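Local coordinates for protein ADP-ribosylating toxin CARDS (Mycoplasma pneumoniae, PDB 4TLV) that transfers the ADP-ribosyl group of NAD(+) to multiple target proteins in vitro and causes vacuole formation in mammalian cells, acting as the main virulence factor of the bacterium, at residues Q291-V299 against Q347-S355; T439-G447 against T468-K478. All coordinates share one frame; numbering follows the deposited sequence.

Interaction 1 (Q291-V299 against Q347-S355)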
ATOM      1  N   GLN A 291      16.731 -14.295  10.015  1.00 15.86           N
ATOM      2  CA  GLN A 291      16.825 -15.161   8.845  1.00 13.96           C
ATOM      3  C   GLN A 291      15.460 -15.762   8.517  1.00 15.91           C
ATOM      4  O   GLN A 291      14.579 -15.793   9.367  1.00 14.89           O
ATOM      5  CB  GLN A 291      17.864 -16.272   9.084  1.00 18.58           C
ATOM      6  CG  GLN A 291      19.278 -15.733   9.215  1.00 17.70           C
ATOM      7  CD  GLN A 291      20.306 -16.798   9.398  1.00 24.09           C
ATOM      8  OE1 GLN A 291      19.983 -17.977   9.468  1.00 27.40           O
ATOM      9  NE2 GLN A 291      21.572 -16.390   9.478  1.00 26.76           N
ATOM     10  N   ALA A 292      15.273 -16.226   7.285  1.00 14.20           N
ATOM     11  CA  ALA A 292      13.981 -16.806   6.909  1.00 14.60           C
ATOM     12  C   ALA A 292      14.125 -17.845   5.806  1.00 17.46           C
ATOM     13  O   ALA A 292      15.076 -17.816   5.030  1.00 15.83           O
ATOM     14  CB  ALA A 292      12.962 -15.703   6.513  1.00 15.30           C
ATOM     15  N   ASP A 293      13.176 -18.772   5.735  1.00 17.48           N
ATOM     16  CA  ASP A 293      13.300 -19.896   4.808  1.00 17.93           C
ATOM     17  C   ASP A 293      12.028 -20.039   3.986  1.00 19.35           C
ATOM     18  O   ASP A 293      10.988 -20.387   4.525  1.00 20.04           O
ATOM     19  CB  ASP A 293      13.555 -21.196   5.584  1.00 19.70           C
ATOM     20  CG  ASP A 293      13.860 -22.391   4.659  1.00 28.66           C
ATOM     21  OD1 ASP A 293      13.475 -22.358   3.472  1.00 26.75           O
ATOM     22  OD2 ASP A 293      14.499 -23.359   5.116  1.00 26.68           O
ATOM     23  N   PRO A 294      12.099 -19.773   2.676  1.00 19.41           N
ATOM     24  CA  PRO A 294      10.871 -19.837   1.861  1.00 24.39           C
ATOM     25  C   PRO A 294      10.340 -21.254   1.681  1.00 25.61           C
ATOM     26  O   PRO A 294       9.214 -21.415   1.214  1.00 26.00           O
ATOM     27  CB  PRO A 294      11.311 -19.307   0.491  1.00 21.77           C
ATOM     28  CG  PRO A 294      12.650 -18.693   0.704  1.00 28.70           C
ATOM     29  CD  PRO A 294      13.272 -19.382   1.883  1.00 23.54           C
ATOM     30  N   GLN A 295      11.143 -22.260   2.015  1.00 24.32           N
ATOM     31  CA  GLN A 295      10.701 -23.650   1.903  1.00 28.10           C
ATOM     32  C   GLN A 295       9.583 -23.969   2.907  1.00 29.08           C
ATOM     33  O   GLN A 295       8.693 -24.772   2.629  1.00 25.93           O
ATOM     34  CB  GLN A 295      11.883 -24.602   2.107  1.00 29.39           C
ATOM     35  CG  GLN A 295      11.603 -26.064   1.722  1.00 35.38           C
ATOM     36  CD  GLN A 295      10.941 -26.862   2.834  1.00 41.29           C
ATOM     37  OE1 GLN A 295      11.257 -26.525   4.088  1.00 41.36           O
ATOM     38  NE2 GLN A 295      10.149 -27.774   2.568  1.00 45.63           N
ATOM     39  N   ASN A 296       9.638 -23.345   4.079  1.00 27.61           N
ATOM     40  CA  ASN A 296       8.614 -23.566   5.099  1.00 24.45           C
ATOM     41  C   ASN A 296       8.061 -22.262   5.670  1.00 21.31           C
ATOM     42  O   ASN A 296       7.333 -22.272   6.662  1.00 17.12           O
ATOM     43  CB  ASN A 296       9.166 -24.428   6.232  1.00 26.20           C
ATOM     44  CG  ASN A 296      10.462 -23.880   6.799  1.00 31.56           C
ATOM     45  OD1 ASN A 296      10.738 -22.686   6.702  1.00 22.09           O
ATOM     46  ND2 ASN A 296      11.273 -24.761   7.392  1.00 31.07           N
ATOM     47  N   ASN A 297       8.425 -21.145   5.050  1.00 20.11           N
ATOM     48  CA  ASN A 297       7.965 -19.828   5.506  1.00 18.63           C
ATOM     49  C   ASN A 297       8.366 -19.469   6.936  1.00 17.31           C
ATOM     50  O   ASN A 297       7.856 -18.511   7.494  1.00 16.11           O
ATOM     51  CB  ASN A 297       6.447 -19.667   5.314  1.00 19.77           C
ATOM     52  CG  ASN A 297       6.075 -19.382   3.859  1.00 19.25           C
ATOM     53  OD1 ASN A 297       6.935 -19.044   3.046  1.00 23.28           O
ATOM     54  ND2 ASN A 297       4.807 -19.540   3.530  1.00 21.18           N
ATOM     55  N   ASN A 298       9.286 -20.217   7.532  1.00 18.12           N
ATOM     56  CA  ASN A 298       9.724 -19.876   8.887  1.00 17.73           C
ATOM     57  C   ASN A 298      10.598 -18.616   8.922  1.00 14.48           C
ATOM     58  O   ASN A 298      11.392 -18.376   8.014  1.00 18.49           O
ATOM     59  CB  ASN A 298      10.491 -21.040   9.521  1.00 22.75           C
ATOM     60  CG  ASN A 298       9.579 -22.193   9.924  1.00 21.36           C
ATOM     61  OD1 ASN A 298       8.367 -22.027  10.037  1.00 25.23           O
ATOM     62  ND2 ASN A 298      10.166 -23.359  10.155  1.00 28.30           N
ATOM     63  N   VAL A 299      10.448 -17.836   9.984  1.00 16.21           N
ATOM     64  CA  VAL A 299      11.304 -16.689  10.256  1.00 17.94           C
ATOM     65  C   VAL A 299      11.921 -16.990  11.608  1.00 19.36           C
ATOM     66  O   VAL A 299      11.221 -17.439  12.507  1.00 21.33           O
ATOM     67  CB  VAL A 299      10.491 -15.404  10.371  1.00 16.34           C
ATOM     68  CG1 VAL A 299      11.412 -14.199  10.736  1.00 16.44           C
ATOM     69  CG2 VAL A 299       9.737 -15.142   9.063  1.00 15.76           C
ATOM     70  N   GLN A 347       0.848 -12.282  22.318  1.00 39.31           N
ATOM     71  CA  GLN A 347       2.027 -12.871  21.708  1.00 37.77           C
ATOM     72  C   GLN A 347       1.729 -13.298  20.273  1.00 39.25           C
ATOM     73  O   GLN A 347       1.149 -14.357  20.030  1.00 38.23           O
ATOM     74  CB  GLN A 347       2.542 -14.049  22.545  1.00 40.28           C
ATOM     75  CG  GLN A 347       3.890 -14.594  22.098  1.00 39.03           C
ATOM     76  CD  GLN A 347       4.448 -15.643  23.052  1.00 43.99           C
ATOM     77  OE1 GLN A 347       4.024 -15.741  24.203  1.00 47.72           O
ATOM     78  NE2 GLN A 347       5.409 -16.427  22.575  1.00 44.58           N
ATOM     79  N   LEU A 348       2.105 -12.449  19.322  1.00 27.48           N
ATOM     80  CA  LEU A 348       2.004 -12.793  17.916  1.00 25.19           C
ATOM     81  C   LEU A 348       3.278 -13.502  17.543  1.00 22.93           C
ATOM     82  O   LEU A 348       4.312 -13.282  18.165  1.00 24.38           O
ATOM     83  CB  LEU A 348       1.865 -11.530  17.070  1.00 21.94           C
ATOM     84  CG  LEU A 348       0.675 -10.640  17.395  1.00 25.90           C
ATOM     85  CD1 LEU A 348       0.806  -9.308  16.654  1.00 26.29           C
ATOM     86  CD2 LEU A 348      -0.608 -11.342  17.027  1.00 32.38           C
ATOM     87  N   LYS A 349       3.217 -14.356  16.529  1.00 21.97           N
ATOM     88  CA  LYS A 349       4.410 -15.031  16.044  1.00 20.03           C
ATOM     89  C   LYS A 349       4.701 -14.627  14.599  1.00 19.66           C
ATOM     90  O   LYS A 349       3.800 -14.581  13.765  1.00 19.74           O
ATOM     91  CB  LYS A 349       4.231 -16.543  16.129  1.00 26.41           C
ATOM     92  CG  LYS A 349       5.188 -17.329  15.265  1.00 28.83           C
ATOM     93  CD  LYS A 349       6.387 -17.805  16.054  1.00 35.26           C
ATOM     94  CE  LYS A 349       6.469 -19.323  16.041  1.00 38.31           C
ATOM     95  NZ  LYS A 349       6.874 -19.871  14.712  1.00 38.08           N
ATOM     96  N   VAL A 350       5.959 -14.330  14.307  1.00 16.38           N
ATOM     97  CA  VAL A 350       6.318 -13.896  12.962  1.00 18.31           C
ATOM     98  C   VAL A 350       6.621 -15.085  12.041  1.00 20.08           C
ATOM     99  O   VAL A 350       7.304 -16.029  12.433  1.00 18.95           O
ATOM    100  CB  VAL A 350       7.503 -12.929  12.999  1.00 18.00           C
ATOM    101  CG1 VAL A 350       7.789 -12.380  11.610  1.00 17.40           C
ATOM    102  CG2 VAL A 350       7.215 -11.797  13.979  1.00 17.34           C
ATOM    103  N   HIS A 351       6.124 -15.012  10.806  1.00 16.81           N
ATOM    104  CA  HIS A 351       6.221 -16.104   9.841  1.00 15.24           C
ATOM    105  C   HIS A 351       6.120 -15.437   8.468  1.00 18.30           C
ATOM    106  O   HIS A 351       5.607 -14.332   8.364  1.00 15.94           O
ATOM    107  CB  HIS A 351       5.024 -17.041  10.054  1.00 16.95           C
ATOM    108  CG  HIS A 351       5.191 -18.410   9.476  1.00 20.53           C
ATOM    109  ND1 HIS A 351       6.047 -19.411   9.787  1.00 24.56           N
ATOM    110  CD2 HIS A 351       4.382 -18.899   8.471  1.00 24.54           C
ATOM    111  CE1 HIS A 351       5.763 -20.467   8.950  1.00 22.42           C
ATOM    112  NE2 HIS A 351       4.747 -20.134   8.171  1.00 24.46           N
ATOM    113  N   LEU A 352       6.574 -16.097   7.410  1.00 12.75           N
ATOM    114  CA  LEU A 352       6.483 -15.483   6.087  1.00 15.13           C
ATOM    115  C   LEU A 352       5.101 -15.686   5.487  1.00 19.88           C
ATOM    116  O   LEU A 352       4.430 -16.677   5.778  1.00 16.56           O
ATOM    117  CB  LEU A 352       7.540 -16.062   5.137  1.00 14.87           C
ATOM    118  CG  LEU A 352       9.015 -15.809   5.461  1.00 16.86           C
ATOM    119  CD1 LEU A 352       9.885 -16.447   4.370  1.00 13.12           C
ATOM    120  CD2 LEU A 352       9.292 -14.313   5.568  1.00 15.62           C
ATOM    121  N   SER A 353       4.666 -14.730   4.670  1.00 14.81           N
ATOM    122  CA  SER A 353       3.561 -14.972   3.750  1.00 14.77           C
ATOM    123  C   SER A 353       3.729 -14.132   2.486  1.00 15.24           C
ATOM    124  O   SER A 353       4.613 -13.279   2.412  1.00 14.07           O
ATOM    125  CB  SER A 353       2.192 -14.738   4.404  1.00 18.16           C
ATOM    126  OG  SER A 353       1.990 -13.378   4.666  1.00 20.24           O
ATOM    127  N   VAL A 354       2.901 -14.395   1.484  1.00 14.76           N
ATOM    128  CA  VAL A 354       2.999 -13.691   0.205  1.00 13.16           C
ATOM    129  C   VAL A 354       2.852 -12.176   0.419  1.00 10.70           C
ATOM    130  O   VAL A 354       1.882 -11.719   1.027  1.00 11.36           O
ATOM    131  CB  VAL A 354       1.942 -14.211  -0.787  1.00 15.22           C
ATOM    132  CG1 VAL A 354       1.890 -13.349  -2.065  1.00 11.38           C
ATOM    133  CG2 VAL A 354       2.253 -15.653  -1.158  1.00 16.37           C
ATOM    134  N   SER A 355       3.820 -11.405  -0.076  1.00 12.14           N
ATOM    135  CA  SER A 355       3.794  -9.942   0.092  1.00 10.99           C
ATOM    136  C   SER A 355       2.530  -9.351  -0.508  1.00 10.45           C
ATOM    137  O   SER A 355       2.225  -9.603  -1.666  1.00 11.74           O
ATOM    138  CB  SER A 355       5.017  -9.299  -0.592  1.00 11.05           C
ATOM    139  OG  SER A 355       6.228  -9.905  -0.174  1.00 12.58           O
TER
HETATM  140  O   HOH W   1       8.087 -18.621  11.598  1.00 18.46           O
HETATM  141  O   HOH W   2       9.277 -16.896  14.355  1.00 18.81           O
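L352, the residue most buried here, reaches from strand 348-354 and packs against the hairpin of strands 287-293 and 298-303 next to its turn, within the beta-trefoil D2 domain. Its CG stands anti to its own carbonyl carbon (chi1 -65°), which sets the two methyls against A292 and V299. CD1 of L352 packs on A292 CB at 3.8 Å, and L352 CD2 meets V299 CG2 at 3.6 Å, the V299 and L352 side chains crossing at about a right angle. Beside this apolar patch the two backbones are joined by one direct hydrogen bond: L352 N donates to N297 O at 2.7 Å, nearly straight at 170°.

N297 sits in the turn with positive phi, and its carbonyl does more than accept that bond. The oxygen also lies over one face of the H351 imidazole, 3.0 Å above the plane and offset toward the rim, while N297 CB approaches H351 NE2 to 3.4 Å. The amide of N297 flanks L352 CB, and its OD1 accepts a hydrogen bond from N488 of D3, so the turn also faces the neighbouring domain. Within the turn, N296 OD1 takes the N298 backbone N-H in an Asx turn, and D293 OD1 forms another with Q295 N.

At the edge of the imidazole and near its plane lies N298 OD1, 3.2 Å from H351 CE1. A water in the ring plane accepts from V299 N and is hydrogen-bonded to H351 ND1 at 2.8 Å.

Interaction 2 (T439-G447 against T468-K478); sequences TFFVDVQLG and TPDGQIFYDLK
I473 O is gripped by two successive backbone N-H groups, V444 N at 2.9 Å and Q445 N at 3.2 Å, where the chain turns away after strand 441-443. Q445 has positive phi, and its extended side chain brings NE2 to T468 O, 2.7 Å away, as a hydrogen-bond donor. T468 OG1 in turn donates to L446 O at 2.6 Å from above the carbonyl plane, and T456 OG1 is its second partner. Nearby, L446 CG packs on I473 CG2, the two side chains crossing at about a right angle.

Strands 441-443 and 473-476 are an antiparallel pair at the start of the D3 beta-trefoil. V442 and Y475 form its hydrogen-bonded pair, V442 N to Y475 O and Y475 N to V442 O, both 2.8 Å. V442 CG2 also meets L477 CD1, and Y475 CB lies against V444 CG1. F441, D443, F474 and D476 point to the face opposite V442 and Y475.

D443 has CG anti to its backbone N (chi1 -174°), which brings OD2 within 2.8 Å of G471 N; the donor comes from above the carboxylate plane. D443 OD1 accepts from a water that also donates to P469 O and takes the Q472 N-H.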
ATOM      1  N   THR A 439       7.176  -5.542  -5.658  1.00 12.07           N
ATOM      2  CA  THR A 439       5.962  -6.224  -6.116  1.00 13.66           C
ATOM      3  C   THR A 439       4.720  -5.527  -5.594  1.00 14.20           C
ATOM      4  O   THR A 439       4.754  -4.847  -4.560  1.00 12.41           O
ATOM      5  CB  THR A 439       5.911  -7.713  -5.717  1.00 11.25           C
ATOM      6  OG1 THR A 439       5.797  -7.841  -4.288  1.00 12.50           O
ATOM      7  CG2 THR A 439       7.158  -8.468  -6.261  1.00 11.61           C
ATOM      8  N   PHE A 440       3.621  -5.700  -6.321  1.00 11.14           N
ATOM      9  CA  PHE A 440       2.412  -4.928  -6.056  1.00 11.46           C
ATOM     10  C   PHE A 440       1.173  -5.820  -6.073  1.00 10.65           C
ATOM     11  O   PHE A 440       0.234  -5.593  -6.835  1.00 16.27           O
ATOM     12  CB  PHE A 440       2.314  -3.819  -7.094  1.00 11.40           C
ATOM     13  CG  PHE A 440       3.542  -2.957  -7.150  1.00 12.41           C
ATOM     14  CD1 PHE A 440       4.613  -3.299  -7.963  1.00 13.33           C
ATOM     15  CD2 PHE A 440       3.638  -1.822  -6.371  1.00 11.01           C
ATOM     16  CE1 PHE A 440       5.752  -2.516  -8.015  1.00 17.13           C
ATOM     17  CE2 PHE A 440       4.786  -1.031  -6.414  1.00 14.11           C
ATOM     18  CZ  PHE A 440       5.841  -1.384  -7.224  1.00 13.42           C
ATOM     19  N   PHE A 441       1.185  -6.844  -5.227  1.00  9.43           N
ATOM     20  CA  PHE A 441       0.074  -7.792  -5.142  1.00 10.72           C
ATOM     21  C   PHE A 441      -0.954  -7.337  -4.114  1.00 14.15           C
ATOM     22  O   PHE A 441      -0.590  -6.963  -2.996  1.00 11.65           O
ATOM     23  CB  PHE A 441       0.574  -9.178  -4.713  1.00 10.50           C
ATOM     24  CG  PHE A 441       1.722  -9.705  -5.533  1.00 13.85           C
ATOM     25  CD1 PHE A 441       1.854  -9.378  -6.880  1.00 12.06           C
ATOM     26  CD2 PHE A 441       2.649 -10.566  -4.956  1.00 10.88           C
ATOM     27  CE1 PHE A 441       2.918  -9.885  -7.635  1.00 15.34           C
ATOM     28  CE2 PHE A 441       3.704 -11.087  -5.703  1.00 13.83           C
ATOM     29  CZ  PHE A 441       3.834 -10.743  -7.042  1.00 16.07           C
ATOM     30  N   VAL A 442      -2.233  -7.373  -4.492  1.00 11.74           N
ATOM     31  CA  VAL A 442      -3.330  -7.111  -3.549  1.00  9.66           C
ATOM     32  C   VAL A 442      -3.992  -8.429  -3.180  1.00 10.82           C
ATOM     33  O   VAL A 442      -4.281  -9.246  -4.062  1.00 11.58           O
ATOM     34  CB  VAL A 442      -4.440  -6.202  -4.155  1.00 11.87           C
ATOM     35  CG1 VAL A 442      -5.532  -5.927  -3.106  1.00  9.51           C
ATOM     36  CG2 VAL A 442      -3.848  -4.901  -4.666  1.00 12.88           C
ATOM     37  N   ASP A 443      -4.185  -8.661  -1.886  1.00 11.89           N
ATOM     38  CA  ASP A 443      -4.947  -9.830  -1.430  1.00 11.94           C
ATOM     39  C   ASP A 443      -6.425  -9.539  -1.662  1.00 10.24           C
ATOM     40  O   ASP A 443      -6.989  -8.645  -1.028  1.00 11.02           O
ATOM     41  CB  ASP A 443      -4.668 -10.099   0.053  1.00 12.81           C
ATOM     42  CG  ASP A 443      -5.323 -11.398   0.567  1.00 15.30           C
ATOM     43  OD1 ASP A 443      -6.212 -11.951  -0.105  1.00 16.58           O
ATOM     44  OD2 ASP A 443      -4.939 -11.859   1.664  1.00 18.72           O
ATOM     45  N   VAL A 444      -7.035 -10.235  -2.620  1.00 11.20           N
ATOM     46  CA  VAL A 444      -8.431  -9.957  -2.962  1.00 10.88           C
ATOM     47  C   VAL A 444      -9.379 -11.021  -2.401  1.00 12.75           C
ATOM     48  O   VAL A 444     -10.588 -10.801  -2.321  1.00 12.60           O
ATOM     49  CB  VAL A 444      -8.640  -9.759  -4.487  1.00 11.55           C
ATOM     50  CG1 VAL A 444      -7.966  -8.457  -4.960  1.00 11.50           C
ATOM     51  CG2 VAL A 444      -8.109 -10.971  -5.281  1.00 10.33           C
ATOM     52  N   GLN A 445      -8.829 -12.167  -1.996  1.00 13.24           N
ATOM     53  CA  GLN A 445      -9.623 -13.130  -1.251  1.00 10.55           C
ATOM     54  C   GLN A 445     -10.983 -13.426  -1.935  1.00 11.27           C
ATOM     55  O   GLN A 445     -12.026 -13.435  -1.276  1.00 16.74           O
ATOM     56  CB  GLN A 445      -9.835 -12.584   0.157  1.00 16.10           C
ATOM     57  CG  GLN A 445     -10.198 -13.607   1.211  1.00 21.70           C
ATOM     58  CD  GLN A 445     -10.193 -13.034   2.627  1.00 32.28           C
ATOM     59  OE1 GLN A 445     -10.336 -11.825   2.830  1.00 29.13           O
ATOM     60  NE2 GLN A 445     -10.035 -13.914   3.617  1.00 30.67           N
ATOM     61  N   LEU A 446     -10.969 -13.667  -3.246  1.00 12.49           N
ATOM     62  CA  LEU A 446     -12.223 -13.795  -4.012  1.00 14.73           C
ATOM     63  C   LEU A 446     -13.063 -14.952  -3.517  1.00 15.78           C
ATOM     64  O   LEU A 446     -12.539 -16.001  -3.169  1.00 16.51           O
ATOM     65  CB  LEU A 446     -11.971 -13.976  -5.506  1.00 14.45           C
ATOM     66  CG  LEU A 446     -11.075 -12.930  -6.178  1.00 18.49           C
ATOM     67  CD1 LEU A 446     -10.980 -13.231  -7.657  1.00 14.23           C
ATOM     68  CD2 LEU A 446     -11.600 -11.501  -5.923  1.00 13.78           C
ATOM     69  N   GLY A 447     -14.376 -14.762  -3.505  1.00 16.21           N
ATOM     70  CA  GLY A 447     -15.274 -15.837  -3.121  1.00 15.73           C
ATOM     71  C   GLY A 447     -16.679 -15.514  -3.580  1.00 15.50           C
ATOM     72  O   GLY A 447     -16.898 -14.555  -4.308  1.00 15.33           O
ATOM     73  N   THR A 468     -12.906 -17.954   1.729  1.00 20.64           N
ATOM     74  CA  THR A 468     -11.574 -17.908   1.139  1.00 19.48           C
ATOM     75  C   THR A 468     -10.582 -17.438   2.198  1.00 18.20           C
ATOM     76  O   THR A 468     -10.816 -16.433   2.867  1.00 17.69           O
ATOM     77  CB  THR A 468     -11.550 -16.956  -0.054  1.00 18.99           C
ATOM     78  OG1 THR A 468     -12.482 -17.414  -1.044  1.00 16.17           O
ATOM     79  CG2 THR A 468     -10.159 -16.893  -0.663  1.00 16.90           C
ATOM     80  N   PRO A 469      -9.480 -18.179   2.381  1.00 20.90           N
ATOM     81  CA  PRO A 469      -8.542 -17.732   3.417  1.00 22.33           C
ATOM     82  C   PRO A 469      -7.734 -16.513   2.981  1.00 20.21           C
ATOM     83  O   PRO A 469      -7.588 -16.237   1.786  1.00 18.03           O
ATOM     84  CB  PRO A 469      -7.603 -18.927   3.574  1.00 24.58           C
ATOM     85  CG  PRO A 469      -7.604 -19.571   2.229  1.00 24.77           C
ATOM     86  CD  PRO A 469      -9.036 -19.426   1.734  1.00 24.32           C
ATOM     87  N   ASP A 470      -7.200 -15.796   3.961  1.00 19.58           N
ATOM     88  CA  ASP A 470      -6.248 -14.731   3.686  1.00 23.93           C
ATOM     89  C   ASP A 470      -5.015 -15.329   3.018  1.00 20.23           C
ATOM     90  O   ASP A 470      -4.652 -16.478   3.275  1.00 17.56           O
ATOM     91  CB  ASP A 470      -5.813 -14.059   4.988  1.00 24.30           C
ATOM     92  CG  ASP A 470      -6.963 -13.394   5.714  1.00 30.81           C
ATOM     93  OD1 ASP A 470      -7.557 -12.455   5.142  1.00 36.56           O
ATOM     94  OD2 ASP A 470      -7.262 -13.807   6.853  1.00 39.46           O
ATOM     95  N   GLY A 471      -4.371 -14.537   2.170  1.00 16.00           N
ATOM     96  CA  GLY A 471      -3.063 -14.879   1.644  1.00 16.13           C
ATOM     97  C   GLY A 471      -3.065 -15.916   0.537  1.00 16.75           C
ATOM     98  O   GLY A 471      -2.063 -16.629   0.344  1.00 18.31           O
ATOM     99  N   GLN A 472      -4.162 -15.992  -0.215  1.00 14.22           N
ATOM    100  CA  GLN A 472      -4.302 -17.040  -1.233  1.00 15.07           C
ATOM    101  C   GLN A 472      -4.602 -16.548  -2.652  1.00 14.63           C
ATOM    102  O   GLN A 472      -4.015 -17.018  -3.626  1.00 16.70           O
ATOM    103  CB  GLN A 472      -5.391 -18.039  -0.816  1.00 18.52           C
ATOM    104  CG  GLN A 472      -5.395 -19.272  -1.698  1.00 21.20           C
ATOM    105  CD  GLN A 472      -6.330 -20.327  -1.198  1.00 25.92           C
ATOM    106  OE1 GLN A 472      -5.924 -21.270  -0.520  1.00 28.44           O
ATOM    107  NE2 GLN A 472      -7.596 -20.171  -1.517  1.00 25.25           N
ATOM    108  N   ILE A 473      -5.530 -15.607  -2.767  1.00 13.77           N
ATOM    109  CA  ILE A 473      -5.946 -15.127  -4.072  1.00 13.06           C
ATOM    110  C   ILE A 473      -5.616 -13.657  -4.167  1.00 12.12           C
ATOM    111  O   ILE A 473      -6.032 -12.865  -3.318  1.00 12.64           O
ATOM    112  CB  ILE A 473      -7.468 -15.355  -4.298  1.00 13.10           C
ATOM    113  CG1 ILE A 473      -7.813 -16.820  -3.991  1.00 16.17           C
ATOM    114  CG2 ILE A 473      -7.840 -14.959  -5.716  1.00 12.45           C
ATOM    115  CD1 ILE A 473      -9.208 -17.277  -4.418  1.00 19.99           C
ATOM    116  N   PHE A 474      -4.873 -13.309  -5.205  1.00 11.59           N
ATOM    117  CA  PHE A 474      -4.265 -11.994  -5.335  1.00 13.18           C
ATOM    118  C   PHE A 474      -4.535 -11.364  -6.677  1.00 12.29           C
ATOM    119  O   PHE A 474      -4.829 -12.043  -7.659  1.00 12.45           O
ATOM    120  CB  PHE A 474      -2.746 -12.113  -5.194  1.00 11.63           C
ATOM    121  CG  PHE A 474      -2.299 -12.635  -3.863  1.00 13.93           C
ATOM    122  CD1 PHE A 474      -2.187 -14.001  -3.650  1.00 13.72           C
ATOM    123  CD2 PHE A 474      -1.974 -11.764  -2.830  1.00 12.76           C
ATOM    124  CE1 PHE A 474      -1.759 -14.498  -2.439  1.00 12.81           C
ATOM    125  CE2 PHE A 474      -1.546 -12.262  -1.606  1.00 13.25           C
ATOM    126  CZ  PHE A 474      -1.432 -13.642  -1.420  1.00 12.39           C
ATOM    127  N   TYR A 475      -4.414 -10.041  -6.711  1.00 11.97           N
ATOM    128  CA  TYR A 475      -4.491  -9.298  -7.953  1.00 11.17           C
ATOM    129  C   TYR A 475      -3.179  -8.550  -8.121  1.00 12.28           C
ATOM    130  O   TYR A 475      -2.767  -7.822  -7.218  1.00 13.08           O
ATOM    131  CB  TYR A 475      -5.658  -8.328  -7.854  1.00 13.24           C
ATOM    132  CG  TYR A 475      -5.973  -7.511  -9.093  1.00 16.60           C
ATOM    133  CD1 TYR A 475      -6.614  -8.078 -10.187  1.00 14.71           C
ATOM    134  CD2 TYR A 475      -5.705  -6.157  -9.132  1.00 21.61           C
ATOM    135  CE1 TYR A 475      -6.948  -7.310 -11.310  1.00 15.38           C
ATOM    136  CE2 TYR A 475      -6.039  -5.384 -10.238  1.00 23.63           C
ATOM    137  CZ  TYR A 475      -6.662  -5.965 -11.327  1.00 18.89           C
ATOM    138  OH  TYR A 475      -6.997  -5.170 -12.412  1.00 15.76           O
ATOM    139  N   ASP A 476      -2.503  -8.760  -9.247  1.00 10.06           N
ATOM    140  CA  ASP A 476      -1.232  -8.080  -9.503  1.00 10.33           C
ATOM    141  C   ASP A 476      -1.498  -6.734 -10.146  1.00 14.38           C
ATOM    142  O   ASP A 476      -1.905  -6.669 -11.299  1.00 13.49           O
ATOM    143  CB  ASP A 476      -0.333  -8.895 -10.428  1.00 13.84           C
ATOM    144  CG  ASP A 476       0.905  -8.123 -10.836  1.00 17.39           C
ATOM    145  OD1 ASP A 476       1.363  -7.259 -10.045  1.00 14.94           O
ATOM    146  OD2 ASP A 476       1.393  -8.345 -11.957  1.00 19.09           O
ATOM    147  N   LEU A 477      -1.265  -5.655  -9.404  1.00 12.98           N
ATOM    148  CA  LEU A 477      -1.551  -4.315  -9.925  1.00 13.70           C
ATOM    149  C   LEU A 477      -0.685  -3.931 -11.122  1.00 14.24           C
ATOM    150  O   LEU A 477      -1.048  -3.034 -11.878  1.00 16.55           O
ATOM    151  CB  LEU A 477      -1.388  -3.275  -8.816  1.00 12.35           C
ATOM    152  CG  LEU A 477      -2.446  -3.340  -7.714  1.00 15.33           C
ATOM    153  CD1 LEU A 477      -1.991  -2.498  -6.510  1.00 12.95           C
ATOM    154  CD2 LEU A 477      -3.838  -2.888  -8.228  1.00 12.95           C
ATOM    155  N   LYS A 478       0.481  -4.560 -11.280  1.00 12.25           N
ATOM    156  CA  LYS A 478       1.324  -4.218 -12.430  1.00 15.46           C
ATOM    157  C   LYS A 478       0.696  -4.650 -13.752  1.00 16.23           C
ATOM    158  O   LYS A 478       0.805  -3.951 -14.749  1.00 19.56           O
ATOM    159  CB  LYS A 478       2.721  -4.848 -12.326  1.00 18.89           C
ATOM    160  CG  LYS A 478       3.644  -4.210 -11.308  1.00 21.52           C
ATOM    161  CD  LYS A 478       5.009  -4.937 -11.265  1.00 26.51           C
ATOM    162  CE  LYS A 478       5.952  -4.427 -12.333  1.00 27.35           C
ATOM    163  NZ  LYS A 478       7.318  -5.040 -12.206  1.00 30.66           N
TER
HETATM  164  O   HOH W   3       3.823  -6.848  -8.856  1.00 13.65           O
HETATM  165  O   HOH W   4      -6.735 -14.578  -0.242  1.00 13.48           O

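How the interactions relate
Both interactions belong to beta-trefoil domains, interaction 1 to D2 and interaction 2 almost wholly to D3, and they meet where the two domains abut. Their centres are 18 Å apart, yet the end of 347-355 touches the start of 439-447 and the ring of F474. V354 CG1 lies 3.4 Å from F474 CZ, and S355 O packs 3.5 Å from F441 CD2. The same strand 348-354 serves interaction 1 through L352 and, two residues on, presents V354 to the D3 strand pair. On the mART side, the Y475 hydroxyl of interaction 2, bonded to W526 O, also hydrogen-bonds R126 of the ADP-ribosyltransferase domain, joining D3 to the mART domain.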